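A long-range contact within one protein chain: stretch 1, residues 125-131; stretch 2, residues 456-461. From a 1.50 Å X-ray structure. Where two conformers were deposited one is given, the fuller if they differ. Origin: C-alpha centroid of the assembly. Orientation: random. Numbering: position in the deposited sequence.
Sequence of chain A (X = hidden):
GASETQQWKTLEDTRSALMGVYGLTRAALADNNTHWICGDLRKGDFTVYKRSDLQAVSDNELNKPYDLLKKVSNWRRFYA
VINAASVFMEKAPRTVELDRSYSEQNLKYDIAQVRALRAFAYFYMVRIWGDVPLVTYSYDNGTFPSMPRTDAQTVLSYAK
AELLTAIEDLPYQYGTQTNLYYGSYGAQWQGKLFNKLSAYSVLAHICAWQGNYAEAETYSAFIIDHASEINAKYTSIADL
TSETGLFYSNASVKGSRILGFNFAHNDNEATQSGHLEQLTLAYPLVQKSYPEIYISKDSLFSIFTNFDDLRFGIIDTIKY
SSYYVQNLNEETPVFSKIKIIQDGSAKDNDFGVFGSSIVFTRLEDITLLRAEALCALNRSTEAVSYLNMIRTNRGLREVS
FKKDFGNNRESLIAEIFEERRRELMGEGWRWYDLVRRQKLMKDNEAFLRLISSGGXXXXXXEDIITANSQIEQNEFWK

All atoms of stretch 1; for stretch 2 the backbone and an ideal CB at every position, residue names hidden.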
# COMPACT_ATOMS: atom_id res chain seq x y z
N MSE A 125 -6.56 0.90 7.78
CA MSE A 125 -7.52 0.08 8.49
C MSE A 125 -8.97 0.46 8.09
O MSE A 125 -9.85 -0.41 8.05
CB MSE A 125 -7.26 0.07 10.01
CG MSE A 125 -7.70 1.30 10.71
SE MSE A 125 -7.19 1.37 12.56
CE MSE A 125 -8.00 -0.33 13.12
N VAL A 126 -9.22 1.74 7.79
CA VAL A 126 -10.55 2.17 7.30
C VAL A 126 -10.90 1.51 5.97
O VAL A 126 -12.05 1.09 5.75
CB VAL A 126 -10.69 3.72 7.26
CG1 VAL A 126 -11.86 4.17 6.33
CG2 VAL A 126 -10.78 4.25 8.71
N ARG A 127 -9.90 1.31 5.10
CA ARG A 127 -10.19 0.62 3.84
C ARG A 127 -10.60 -0.84 4.09
O ARG A 127 -11.37 -1.40 3.30
CB ARG A 127 -9.01 0.61 2.89
CG ARG A 127 -8.60 1.98 2.37
CD ARG A 127 -7.69 1.81 1.15
NE ARG A 127 -6.51 1.03 1.47
CZ ARG A 127 -5.47 0.86 0.64
NH1 ARG A 127 -5.43 1.42 -0.55
NH2 ARG A 127 -4.45 0.13 1.03
N ILE A 128 -10.04 -1.45 5.15
CA ILE A 128 -10.28 -2.86 5.47
C ILE A 128 -11.61 -3.09 6.19
O ILE A 128 -12.39 -3.95 5.79
CB ILE A 128 -9.07 -3.48 6.24
CG1 ILE A 128 -7.83 -3.52 5.34
CG2 ILE A 128 -9.39 -4.87 6.76
CD1 ILE A 128 -6.57 -3.94 6.04
N TRP A 129 -11.84 -2.34 7.26
CA TRP A 129 -12.97 -2.55 8.16
C TRP A 129 -14.07 -1.50 8.05
O TRP A 129 -15.18 -1.74 8.52
CB TRP A 129 -12.50 -2.63 9.63
CG TRP A 129 -11.77 -3.88 9.97
CD1 TRP A 129 -12.32 -5.12 10.26
CD2 TRP A 129 -10.35 -4.05 10.09
NE1 TRP A 129 -11.32 -6.02 10.51
CE2 TRP A 129 -10.11 -5.39 10.42
CE3 TRP A 129 -9.26 -3.19 9.93
CZ2 TRP A 129 -8.82 -5.88 10.58
CZ3 TRP A 129 -7.98 -3.69 10.07
CH2 TRP A 129 -7.78 -5.01 10.41
N GLY A 130 -13.79 -0.35 7.43
CA GLY A 130 -14.76 0.74 7.40
C GLY A 130 -14.67 1.52 8.72
O GLY A 130 -13.62 2.05 9.08
N ASP A 131 -15.77 1.56 9.47
CA ASP A 131 -15.80 2.27 10.73
C ASP A 131 -14.83 1.59 11.70
O ASP A 131 -14.82 0.36 11.80
CB ASP A 131 -17.20 2.25 11.34
CG ASP A 131 -18.27 2.94 10.51
OD1 ASP A 131 -17.99 3.67 9.52
OD2 ASP A 131 -19.46 2.74 10.91
N UNK A 456 -17.92 -5.06 1.28
CA UNK A 456 -16.57 -4.71 0.82
C UNK A 456 -15.59 -4.59 1.98
O UNK A 456 -14.38 -4.39 1.75
CB UNK A 456 -16.60 -3.40 0.03
N UNK A 457 -16.07 -4.73 3.22
CA UNK A 457 -15.17 -4.71 4.39
C UNK A 457 -15.05 -6.08 5.00
O UNK A 457 -15.81 -7.02 4.69
CB UNK A 457 -15.67 -3.72 5.45
N UNK A 458 -14.05 -6.21 5.85
CA UNK A 458 -13.80 -7.43 6.61
C UNK A 458 -14.65 -7.44 7.85
O UNK A 458 -15.01 -6.39 8.41
CB UNK A 458 -12.32 -7.56 6.98
N UNK A 459 -14.99 -8.64 8.34
CA UNK A 459 -15.65 -8.70 9.64
C UNK A 459 -14.69 -8.23 10.75
O UNK A 459 -13.48 -8.27 10.57
CB UNK A 459 -16.14 -10.12 9.92
N UNK A 460 -15.27 -7.73 11.84
CA UNK A 460 -14.55 -7.46 13.07
C UNK A 460 -14.36 -8.83 13.78
O UNK A 460 -15.26 -9.65 13.83
CB UNK A 460 -15.30 -6.45 13.95
N UNK A 461 -13.16 -9.07 14.29
CA UNK A 461 -12.88 -10.32 14.99
C UNK A 461 -13.81 -10.46 16.20
O UNK A 461 -14.03 -9.50 16.96
CB UNK A 461 -11.41 -10.38 15.43

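Stretch 1 presents to stretch 2 the C-terminal end of a helix, where the carbonyls of R127, I128 and W129 are left without helical partners within the stretch, followed by G130, which leaves the helix with positive phi.

At position 456 the CA-to-CB bond runs sideways, and no atom of stretch 1 lies within 5.5 Å of the ideal CB. Stretch 1 therefore selects no particular side chain. The residue is I456, and its link to the helix is through the backbone: two waters each donate to I456 O and R127 O.

Position 457 faces stretch 1 directly. Its ideal CB lies 3.3 Å from I128 O, and beyond it is the strip of backbone formed by the helix end and G130. Because G130 has no side chain, a flat group can lie against its CA; an aromatic ring would suit, although a long aliphatic chain could also cover the strip. A polar tip might in addition reach the carbonyl of V126. The residue is Y457, with chi1 in the m well. Its ring lies over G130, with G130 CA 3.8 Å from the ring centroid and nearly on the ring normal, a CH-pi contact. The hydroxyl meets V126 O through a water, 2.8 Å from Y457 OH and 2.9 Å from V126 O.

Position 458 also points toward stretch 1, its ideal CB 3.8 Å from I128 O and 4.0 Å from W129 NE1. Its backbone N donates to I128 O at 2.8 Å with a nearly straight geometry, a bond open to any residue except proline. The side chain starts beside the indole of W129 and the aliphatic I128, so a large apolar group, aliphatic or aromatic, would fit. The residue is W458: its CD1 packs 3.6 Å from I128 CG2, and its CB lies 4.0 Å from W129 CD1. A further water donates to both W458 O and W129 O.

At position 459 CB points away, but the carbonyl meets the edge of the W129 indole. A phi of -66° admits proline among many residues, and P459 is found; W129 NE1 donates to P459 O in a weak 3.1 Å bond.

Position 460 points sideways, its ideal CB 4.9 Å from W129 CD1, which favors a modest apolar group. V460 brings CG2 to 4.4 Å from W129 CD1.

At position 461 CA-to-CB runs sideways and no atom of stretch 1 comes within 5.5 Å of the ideal CB, so stretch 1 leaves the choice open. The residue is S461, the N-cap of a following helix, its side chain capping a backbone N just past the stretch.

Stretch 2 456-461: IYWPVS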
# COMPACT_ATOMS: atom_id res chain seq x y z
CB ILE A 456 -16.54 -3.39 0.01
CG1 ILE A 456 -17.08 -2.19 0.82
CG2 ILE A 456 -17.23 -3.60 -1.36
CD1 ILE A 456 -16.66 -0.84 0.25
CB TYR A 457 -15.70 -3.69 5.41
CG TYR A 457 -15.83 -2.31 4.82
CD1 TYR A 457 -14.72 -1.67 4.32
CD2 TYR A 457 -17.05 -1.66 4.75
CE1 TYR A 457 -14.80 -0.42 3.78
CE2 TYR A 457 -17.16 -0.40 4.17
CZ TYR A 457 -16.00 0.22 3.69
OH TYR A 457 -16.02 1.51 3.14
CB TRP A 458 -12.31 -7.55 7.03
CG TRP A 458 -11.48 -8.00 5.92
CD1 TRP A 458 -11.14 -7.29 4.78
CD2 TRP A 458 -10.83 -9.28 5.80
NE1 TRP A 458 -10.33 -8.07 3.97
CE2 TRP A 458 -10.11 -9.28 4.58
CE3 TRP A 458 -10.78 -10.42 6.63
CZ2 TRP A 458 -9.38 -10.41 4.13
CZ3 TRP A 458 -10.03 -11.52 6.20
CH2 TRP A 458 -9.35 -11.51 4.96
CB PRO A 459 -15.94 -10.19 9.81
CG PRO A 459 -15.13 -10.89 8.89
CD PRO A 459 -14.76 -9.98 7.79
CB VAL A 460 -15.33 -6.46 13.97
CG1 VAL A 460 -14.62 -6.22 15.33
CG2 VAL A 460 -15.53 -5.15 13.23
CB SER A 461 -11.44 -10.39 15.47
OG SER A 461 -11.28 -11.49 16.39
O HOH W 1 -13.66 2.72 4.00
O HOH W 2 -11.60 -3.85 2.12
O HOH W 3 -12.68 -2.23 0.90
O HOH W 4 -16.47 -4.16 8.97
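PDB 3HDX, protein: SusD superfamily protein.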